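PDB 4WYH: primase X domain-containing protein from Sulfolobus solfataricus, which serves as PriX, a noncatalytic subunit of the archaeal eukaryotic-type primase that is essential for efficient primer synthesis. Local coordinates for residues K37-L43 against E121-L126; K48-L52 against W90-V94; S56-N61 against V98-L104. One frame throughout, in Å; residues are numbered along the deposited sequence.

Interaction 1: K37-L43 against E121-L126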
loop_
_atom_site.group_PDB
_atom_site.type_symbol
_atom_site.label_atom_id
_atom_site.label_comp_id
_atom_site.label_asym_id
_atom_site.label_seq_id
_atom_site.Cartn_x
_atom_site.Cartn_y
_atom_site.Cartn_z
ATOM N N LYS A 37 -2.306 -8.735 4.133
ATOM C CA LYS A 37 -2.452 -9.741 3.105
ATOM C C LYS A 37 -2.065 -9.260 1.715
ATOM O O LYS A 37 -1.419 -9.955 0.980
ATOM C CB LYS A 37 -3.898 -10.243 3.076
ATOM C CG LYS A 37 -3.975 -11.695 2.657
ATOM C CD LYS A 37 -2.941 -12.519 3.436
ATOM C CE LYS A 37 -3.005 -14.030 3.233
ATOM N NZ LYS A 37 -1.820 -14.577 3.991
ATOM N N VAL A 38 -2.548 -8.091 1.334
ATOM C CA VAL A 38 -2.217 -7.489 0.066
ATOM C C VAL A 38 -0.702 -7.253 0.017
ATOM O O VAL A 38 -0.056 -7.567 -1.007
ATOM C CB VAL A 38 -2.987 -6.169 -0.195
ATOM C CG1 VAL A 38 -2.555 -5.540 -1.504
ATOM C CG2 VAL A 38 -4.494 -6.447 -0.298
ATOM N N LEU A 39 -0.135 -6.733 1.104
ATOM C CA LEU A 39 1.264 -6.488 1.115
ATOM C C LEU A 39 2.059 -7.759 0.860
ATOM O O LEU A 39 3.088 -7.721 0.203
ATOM C CB LEU A 39 1.744 -5.861 2.410
ATOM C CG LEU A 39 1.585 -4.370 2.545
ATOM C CD1 LEU A 39 1.726 -4.039 4.013
ATOM C CD2 LEU A 39 2.537 -3.514 1.740
ATOM N N GLU A 40 1.555 -8.865 1.396
ATOM C CA GLU A 40 2.204 -10.155 1.225
ATOM C C GLU A 40 2.132 -10.677 -0.204
ATOM O O GLU A 40 3.082 -11.275 -0.653
ATOM C CB GLU A 40 1.539 -11.179 2.100
ATOM C CG GLU A 40 2.154 -12.544 1.949
ATOM C CD GLU A 40 1.447 -13.565 2.767
ATOM O OE1 GLU A 40 0.271 -13.291 3.122
ATOM O OE2 GLU A 40 2.083 -14.616 3.047
ATOM N N MET A 41 0.993 -10.473 -0.874
ATOM C CA MET A 41 0.703 -11.121 -2.150
ATOM C C MET A 41 1.035 -10.302 -3.389
ATOM O O MET A 41 1.460 -10.842 -4.390
ATOM C CB MET A 41 -0.737 -11.580 -2.163
ATOM C CG MET A 41 -1.106 -12.512 -1.012
ATOM S SD MET A 41 -0.248 -14.109 -1.070
ATOM C CE MET A 41 -0.272 -14.510 -2.833
ATOM N N GLY A 42 0.834 -8.988 -3.300
ATOM C CA GLY A 42 1.150 -8.083 -4.357
ATOM C C GLY A 42 -0.075 -7.720 -5.180
ATOM O O GLY A 42 -1.119 -8.364 -5.090
ATOM N N LEU A 43 0.040 -6.629 -5.907
ATOM C CA LEU A 43 -0.990 -6.185 -6.825
ATOM C C LEU A 43 -0.366 -6.023 -8.233
ATOM O O LEU A 43 0.766 -6.511 -8.512
ATOM C CB LEU A 43 -1.642 -4.864 -6.343
ATOM C CG LEU A 43 -2.373 -4.878 -4.979
ATOM C CD1 LEU A 43 -2.899 -3.478 -4.600
ATOM C CD2 LEU A 43 -3.491 -5.905 -4.929
ATOM N N GLU A 121 -8.247 -5.451 -7.853
ATOM C CA GLU A 121 -6.979 -6.102 -7.619
ATOM C C GLU A 121 -6.835 -6.609 -6.145
ATOM O O GLU A 121 -6.299 -7.694 -5.875
ATOM C CB GLU A 121 -5.838 -5.199 -8.063
ATOM C CG GLU A 121 -5.809 -4.917 -9.572
ATOM C CD GLU A 121 -4.539 -4.201 -10.019
ATOM O OE1 GLU A 121 -3.760 -3.773 -9.162
ATOM O OE2 GLU A 121 -4.345 -4.100 -11.222
ATOM N N ILE A 122 -7.309 -5.787 -5.210
ATOM C CA ILE A 122 -7.296 -6.082 -3.768
ATOM C C ILE A 122 -8.180 -7.284 -3.448
ATOM O O ILE A 122 -7.752 -8.248 -2.847
ATOM C CB ILE A 122 -7.784 -4.846 -2.986
ATOM C CG1 ILE A 122 -6.701 -3.761 -3.007
ATOM C CG2 ILE A 122 -8.163 -5.194 -1.549
ATOM C CD1 ILE A 122 -7.193 -2.425 -2.494
ATOM N N ILE A 123 -9.423 -7.170 -3.853
ATOM C CA ILE A 123 -10.418 -8.194 -3.634
ATOM C C ILE A 123 -9.974 -9.525 -4.211
ATOM O O ILE A 123 -10.198 -10.554 -3.608
ATOM C CB ILE A 123 -11.748 -7.753 -4.311
ATOM C CG1 ILE A 123 -12.420 -6.644 -3.561
ATOM C CG2 ILE A 123 -12.713 -8.889 -4.475
ATOM C CD1 ILE A 123 -12.506 -6.824 -2.091
ATOM N N ARG A 124 -9.393 -9.499 -5.408
ATOM C CA ARG A 124 -8.981 -10.740 -6.118
ATOM C C ARG A 124 -7.911 -11.468 -5.352
ATOM O O ARG A 124 -7.948 -12.731 -5.269
ATOM C CB ARG A 124 -8.528 -10.461 -7.548
ATOM C CG ARG A 124 -9.751 -10.082 -8.387
ATOM C CD ARG A 124 -9.375 -9.647 -9.796
ATOM N NE ARG A 124 -10.558 -9.366 -10.632
ATOM C CZ ARG A 124 -10.542 -8.568 -11.702
ATOM N NH1 ARG A 124 -9.411 -7.986 -12.061
ATOM N NH2 ARG A 124 -11.650 -8.345 -12.415
ATOM N N VAL A 125 -7.030 -10.678 -4.714
ATOM C CA VAL A 125 -6.036 -11.262 -3.796
ATOM C C VAL A 125 -6.679 -11.824 -2.541
ATOM O O VAL A 125 -6.312 -12.900 -2.090
ATOM C CB VAL A 125 -4.980 -10.191 -3.398
ATOM C CG1 VAL A 125 -4.154 -10.606 -2.170
ATOM C CG2 VAL A 125 -4.115 -9.910 -4.592
ATOM N N LEU A 126 -7.610 -11.068 -1.945
ATOM C CA LEU A 126 -8.246 -11.492 -0.681
ATOM C C LEU A 126 -9.069 -12.749 -0.955
ATOM O O LEU A 126 -9.078 -13.709 -0.141
ATOM C CB LEU A 126 -9.113 -10.381 -0.120
ATOM C CG LEU A 126 -8.374 -9.091 0.212
ATOM C CD1 LEU A 126 -9.383 -8.103 0.781
ATOM C CD2 LEU A 126 -7.223 -9.402 1.162
#
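Two helices of an all-helical domain cross here almost at right angles. Helix 33-41 and the C-terminal helix 116-128 make an angle of 87° in these segments, with 9.7 Å between the axes. K37 packs with the base of its side chain: its CB lies 3.9 Å from L126 CD2. Its NZ turns away to a salt bridge with E40 within the same helix. V38 is buried. Its CG2 is 4.1 Å from I122 CG2, and F50 of helix 47-63 packs on both residues. M41 CB lies 3.6 Å from V125 CG1. G42, just past the helix end, has positive phi. Its backbone angles would press a CB against the preceding carbonyl, so glycine suits the place. G42 O lies 3.4 Å from V125 CG2. L43 packs on E121, I122 and V125. The E121 carboxylate hydrogen-bonds the backbone N of Q44 and D45 and the S46 hydroxyl; D45 is known to bind Mn(2+), though no metal is bound here. L43 CD2 stands 3.5 Å from E121 O.

Interaction 2: K48-L52 against W90-V94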
loop_
_atom_site.group_PDB
_atom_site.type_symbol
_atom_site.label_atom_id
_atom_site.label_comp_id
_atom_site.label_asym_id
_atom_site.label_seq_id
_atom_site.Cartn_x
_atom_site.Cartn_y
_atom_site.Cartn_z
ATOM N N LYS A 48 1.264 1.433 -7.246
ATOM C CA LYS A 48 1.729 2.709 -6.764
ATOM C C LYS A 48 0.631 3.457 -6.010
ATOM O O LYS A 48 0.829 3.945 -4.939
ATOM C CB LYS A 48 2.351 3.519 -7.902
ATOM C CG LYS A 48 3.757 3.036 -8.216
ATOM C CD LYS A 48 4.334 3.832 -9.369
ATOM C CE LYS A 48 5.625 3.186 -9.802
ATOM N NZ LYS A 48 6.203 3.919 -10.963
ATOM N N ARG A 49 -0.576 3.452 -6.541
ATOM C CA ARG A 49 -1.698 4.059 -5.815
ATOM C C ARG A 49 -1.989 3.362 -4.468
ATOM O O ARG A 49 -2.242 4.045 -3.486
ATOM C CB ARG A 49 -2.953 4.010 -6.707
ATOM C CG ARG A 49 -2.766 4.838 -7.947
ATOM C CD ARG A 49 -4.112 5.151 -8.620
ATOM N NE ARG A 49 -4.974 3.976 -8.784
ATOM C CZ ARG A 49 -4.995 3.226 -9.861
ATOM N NH1 ARG A 49 -4.143 3.464 -10.810
ATOM N NH2 ARG A 49 -5.839 2.200 -9.973
ATOM N N PHE A 50 -1.891 2.033 -4.408
ATOM C CA PHE A 50 -2.092 1.274 -3.158
ATOM C C PHE A 50 -1.043 1.729 -2.176
ATOM O O PHE A 50 -1.341 1.981 -1.052
ATOM C CB PHE A 50 -1.969 -0.219 -3.394
ATOM C CG PHE A 50 -2.191 -1.052 -2.146
ATOM C CD1 PHE A 50 -3.442 -1.127 -1.601
ATOM C CD2 PHE A 50 -1.148 -1.647 -1.491
ATOM C CE1 PHE A 50 -3.677 -1.865 -0.476
ATOM C CE2 PHE A 50 -1.380 -2.393 -0.330
ATOM C CZ PHE A 50 -2.648 -2.477 0.170
ATOM N N ILE A 51 0.194 1.888 -2.610
ATOM C CA ILE A 51 1.244 2.460 -1.730
ATOM C C ILE A 51 0.961 3.879 -1.247
ATOM O O ILE A 51 1.043 4.154 -0.051
ATOM C CB ILE A 51 2.666 2.415 -2.400
ATOM C CG1 ILE A 51 3.137 0.968 -2.601
ATOM C CG2 ILE A 51 3.698 3.265 -1.622
ATOM C CD1 ILE A 51 4.382 0.885 -3.500
ATOM N N LEU A 52 0.592 4.771 -2.137
ATOM C CA LEU A 52 0.343 6.151 -1.744
ATOM C C LEU A 52 -0.876 6.295 -0.824
ATOM O O LEU A 52 -0.820 7.008 0.161
ATOM C CB LEU A 52 0.151 7.019 -2.974
ATOM C CG LEU A 52 -0.134 8.502 -2.792
ATOM C CD1 LEU A 52 0.967 9.130 -1.944
ATOM C CD2 LEU A 52 -0.279 9.177 -4.133
ATOM N N TRP A 90 11.023 8.243 -4.251
ATOM C CA TRP A 90 9.562 8.341 -4.201
ATOM C C TRP A 90 9.034 7.713 -2.880
ATOM O O TRP A 90 8.272 8.321 -2.165
ATOM C CB TRP A 90 8.931 7.667 -5.412
ATOM C CG TRP A 90 7.503 7.842 -5.530
ATOM C CD1 TRP A 90 6.852 8.940 -6.080
ATOM C CD2 TRP A 90 6.481 6.907 -5.197
ATOM N NE1 TRP A 90 5.502 8.739 -6.072
ATOM C CE2 TRP A 90 5.240 7.498 -5.535
ATOM C CE3 TRP A 90 6.477 5.622 -4.674
ATOM C CZ2 TRP A 90 4.033 6.846 -5.350
ATOM C CZ3 TRP A 90 5.243 4.990 -4.479
ATOM C CH2 TRP A 90 4.061 5.593 -4.840
ATOM N N LEU A 91 9.478 6.513 -2.576
ATOM C CA LEU A 91 8.999 5.781 -1.381
ATOM C C LEU A 91 9.302 6.515 -0.090
ATOM O O LEU A 91 8.448 6.626 0.752
ATOM C CB LEU A 91 9.553 4.379 -1.349
ATOM C CG LEU A 91 9.016 3.444 -2.437
ATOM C CD1 LEU A 91 9.804 2.127 -2.524
ATOM C CD2 LEU A 91 7.529 3.151 -2.218
ATOM N N LYS A 92 10.522 7.022 0.040
ATOM C CA LYS A 92 10.898 7.782 1.187
ATOM C C LYS A 92 10.073 9.055 1.301
ATOM O O LYS A 92 9.587 9.391 2.389
ATOM C CB LYS A 92 12.372 8.167 1.165
ATOM C CG LYS A 92 13.309 6.999 1.098
ATOM C CD LYS A 92 14.757 7.517 1.154
ATOM C CE LYS A 92 15.767 6.396 1.322
ATOM N NZ LYS A 92 17.099 6.993 0.995
ATOM N N SER A 93 9.882 9.756 0.187
ATOM C CA SER A 93 8.999 10.932 0.191
ATOM C C SER A 93 7.539 10.629 0.606
ATOM O O SER A 93 6.931 11.360 1.385
ATOM C CB SER A 93 9.018 11.611 -1.152
ATOM O OG SER A 93 8.068 12.693 -1.164
ATOM N N VAL A 94 6.948 9.576 0.067
ATOM C CA VAL A 94 5.621 9.173 0.515
ATOM C C VAL A 94 5.542 8.934 2.016
ATOM O O VAL A 94 4.611 9.394 2.679
ATOM C CB VAL A 94 5.194 7.890 -0.208
ATOM C CG1 VAL A 94 3.865 7.389 0.344
ATOM C CG2 VAL A 94 5.099 8.098 -1.726
#
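The indole of W90 is the large bump of this contact. It reaches across from helix 88-101 and fills the space beside K48 and I51 on helix 47-63. The two helix segments run roughly the same way, at 31°, with their axes 11.2 Å apart. That spacing leaves room for the ring. Its edge meets the backbone of K48, with W90 CH2 3.6 Å from K48 O. I51 is the main bump from the other side. Its CG2 points into the notch formed by W90 and L91, 3.7 Å from W90 CZ3 and 3.9 Å from L91 CD2. The helices come closer at L52 and V94, whose CA atoms are 6.5 Å apart. Here V94 meets L52, with V94 CG1 4.1 Å from L52 CD1. This packing joins two helices of the all-helical PriX domain; F77 of helix 67-78 also covers I51. The segments share no hydrogen bond or salt bridge. The contact therefore rests mainly on apolar packing, with K48 O at the indole edge.

Interaction 3: S56-N61 against V98-L104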
loop_
_atom_site.group_PDB
_atom_site.type_symbol
_atom_site.label_atom_id
_atom_site.label_comp_id
_atom_site.label_asym_id
_atom_site.label_seq_id
_atom_site.Cartn_x
_atom_site.Cartn_y
_atom_site.Cartn_z
ATOM N N SER A 56 1.299 2.798 2.769
ATOM C CA SER A 56 2.237 3.671 3.481
ATOM C C SER A 56 1.577 4.260 4.756
ATOM O O SER A 56 2.179 4.230 5.803
ATOM C CB SER A 56 2.751 4.841 2.601
ATOM O OG SER A 56 1.695 5.683 2.203
ATOM N N ARG A 57 0.340 4.741 4.617
ATOM C CA ARG A 57 -0.413 5.323 5.723
ATOM C C ARG A 57 -0.726 4.301 6.808
ATOM O O ARG A 57 -0.626 4.594 7.962
ATOM C CB ARG A 57 -1.703 5.862 5.184
ATOM C CG ARG A 57 -1.538 6.825 4.001
ATOM C CD ARG A 57 -2.868 7.412 3.640
ATOM N NE ARG A 57 -2.780 8.314 2.542
ATOM C CZ ARG A 57 -3.771 9.078 2.137
ATOM N NH1 ARG A 57 -4.953 9.033 2.763
ATOM N NH2 ARG A 57 -3.599 9.860 1.074
ATOM N N TYR A 58 -1.100 3.086 6.425
ATOM C CA TYR A 58 -1.286 2.036 7.406
ATOM C C TYR A 58 -0.025 1.749 8.219
ATOM O O TYR A 58 -0.016 1.725 9.455
ATOM C CB TYR A 58 -1.741 0.794 6.692
ATOM C CG TYR A 58 -1.719 -0.466 7.529
ATOM C CD1 TYR A 58 -2.566 -0.608 8.594
ATOM C CD2 TYR A 58 -0.776 -1.508 7.264
ATOM C CE1 TYR A 58 -2.527 -1.769 9.394
ATOM C CE2 TYR A 58 -0.711 -2.661 8.057
ATOM C CZ TYR A 58 -1.612 -2.792 9.076
ATOM O OH TYR A 58 -1.665 -3.875 9.856
ATOM N N LEU A 59 1.063 1.491 7.513
ATOM C CA LEU A 59 2.306 1.152 8.139
ATOM C C LEU A 59 2.774 2.241 9.111
ATOM O O LEU A 59 3.106 1.985 10.260
ATOM C CB LEU A 59 3.368 0.889 7.053
ATOM C CG LEU A 59 3.183 -0.375 6.209
ATOM C CD1 LEU A 59 4.248 -0.413 5.121
ATOM C CD2 LEU A 59 3.268 -1.549 7.153
ATOM N N VAL A 60 2.759 3.460 8.661
ATOM C CA VAL A 60 3.289 4.565 9.427
ATOM C C VAL A 60 2.342 5.040 10.551
ATOM O O VAL A 60 2.765 5.255 11.722
ATOM C CB VAL A 60 3.644 5.711 8.456
ATOM C CG1 VAL A 60 4.008 6.981 9.201
ATOM C CG2 VAL A 60 4.778 5.251 7.520
ATOM N N ASN A 61 1.072 5.194 10.224
ATOM C CA ASN A 61 0.165 5.919 11.110
ATOM C C ASN A 61 -0.727 5.047 11.930
ATOM O O ASN A 61 -1.199 5.474 12.999
ATOM C CB ASN A 61 -0.641 6.943 10.305
ATOM C CG ASN A 61 0.234 8.076 9.812
ATOM O OD1 ASN A 61 1.287 8.413 10.401
ATOM N ND2 ASN A 61 -0.158 8.626 8.668
ATOM N N VAL A 98 3.158 11.134 4.476
ATOM C CA VAL A 98 2.009 10.556 5.191
ATOM C C VAL A 98 2.224 10.620 6.664
ATOM O O VAL A 98 1.249 10.799 7.425
ATOM C CB VAL A 98 1.652 9.114 4.792
ATOM C CG1 VAL A 98 1.348 9.023 3.333
ATOM C CG2 VAL A 98 2.633 8.029 5.266
ATOM N N LYS A 99 3.468 10.452 7.111
ATOM C CA LYS A 99 3.792 10.598 8.533
ATOM C C LYS A 99 3.563 12.005 9.016
ATOM O O LYS A 99 3.031 12.203 10.120
ATOM C CB LYS A 99 5.250 10.202 8.819
ATOM C CG LYS A 99 5.627 10.221 10.322
ATOM C CD LYS A 99 7.047 9.728 10.558
ATOM C CE LYS A 99 7.391 9.564 12.033
ATOM N NZ LYS A 99 6.746 8.359 12.656
ATOM N N LYS A 100 4.013 12.978 8.251
ATOM C CA LYS A 100 3.842 14.377 8.648
ATOM C C LYS A 100 2.370 14.796 8.755
ATOM O O LYS A 100 1.993 15.495 9.714
ATOM C CB LYS A 100 4.574 15.302 7.671
ATOM C CG LYS A 100 6.040 15.377 7.939
ATOM C CD LYS A 100 6.668 16.687 7.516
ATOM C CE LYS A 100 8.186 16.547 7.477
ATOM N NZ LYS A 100 8.738 17.874 7.793
ATOM N N LYS A 101 1.539 14.405 7.760
ATOM C CA LYS A 101 0.151 14.810 7.730
ATOM C C LYS A 101 -0.783 13.901 8.522
ATOM O O LYS A 101 -1.972 14.233 8.732
ATOM C CB LYS A 101 -0.315 15.019 6.272
ATOM C CG LYS A 101 0.438 16.133 5.519
ATOM C CD LYS A 101 0.121 16.194 4.016
ATOM C CE LYS A 101 0.976 15.261 3.179
ATOM N NZ LYS A 101 2.396 15.460 3.469
ATOM N N GLY A 102 -0.271 12.788 9.018
ATOM C CA GLY A 102 -1.076 11.828 9.718
ATOM C C GLY A 102 -2.207 11.201 8.887
ATOM O O GLY A 102 -3.254 10.855 9.410
ATOM N N LEU A 103 -1.985 11.018 7.609
ATOM C CA LEU A 103 -3.038 10.562 6.718
ATOM C C LEU A 103 -3.386 9.146 6.985
ATOM O O LEU A 103 -2.514 8.339 7.306
ATOM C CB LEU A 103 -2.650 10.746 5.261
ATOM C CG LEU A 103 -2.245 12.114 4.738
ATOM C CD1 LEU A 103 -2.046 12.112 3.243
ATOM C CD2 LEU A 103 -3.182 13.208 5.146
ATOM N N LEU A 104 -4.695 8.867 6.916
ATOM C CA LEU A 104 -5.248 7.553 7.144
ATOM C C LEU A 104 -5.479 6.728 5.874
ATOM O O LEU A 104 -5.899 7.248 4.857
ATOM C CB LEU A 104 -6.600 7.675 7.805
ATOM C CG LEU A 104 -6.602 8.378 9.146
ATOM C CD1 LEU A 104 -8.034 8.832 9.472
ATOM C CD2 LEU A 104 -6.088 7.433 10.198
HETATM O O HOH W 1 2.222 10.533 12.006
#
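Three direct hydrogen bonds join the segments, all from side chains of helix 47-63 to backbone carbonyls. N61 ND2 donates to V98 O at 2.9 Å and to L103 O at 2.7 Å. R57 NH1 donates to L104 O, also at 2.9 Å. One water adds a bridge: it donates to N61 OD1 at 2.8 Å and to K99 O at 2.6 Å. The amide of N61 is thus used at both ends. These bonds gather round the C-terminal end of helix 88-101, where G102 leaves helical angles with positive phi and the chain turns into an extended run. In the all-helical PriX fold this is where helix 47-63 meets both the end of helix 88-101 and the loop after it. V98 packs as a knob in a hole formed by S56, R57, V60 and N61. V98 CG2 is 4.1 Å from V60 CB, and V98 CG1 is 3.7 Å from R57 CG. V60 CG1 also touches K99 CB at 3.5 Å. L103 covers one face of the R57 guanidinium, its CD1 3.5 Å from R57 NH2. P105 and W106 of the following loop also touch the R57 side chain.

In the fold
Interactions 2 and 3 hold the same pair, helix 47-63 and helix 88-101, with centres about 11 Å apart. S56 ties them together: its OG probably hydrogen-bonds I51 O and packs on V94. Interaction 1 joins a different pair, helix 33-41 and helix 116-128, on the opposite side of the chain's centre. F50 connects it to interaction 2 by packing on V38, L43 and I122. All are partly buried, each with three buried residues among those that touch. Interactions 1 and 2 are mainly apolar. Interaction 2 is helix on helix, while interaction 1 also uses G42-L43. Interaction 3 has the most exposed residues and is the polar one, where a helix end and loop offer backbone carbonyls.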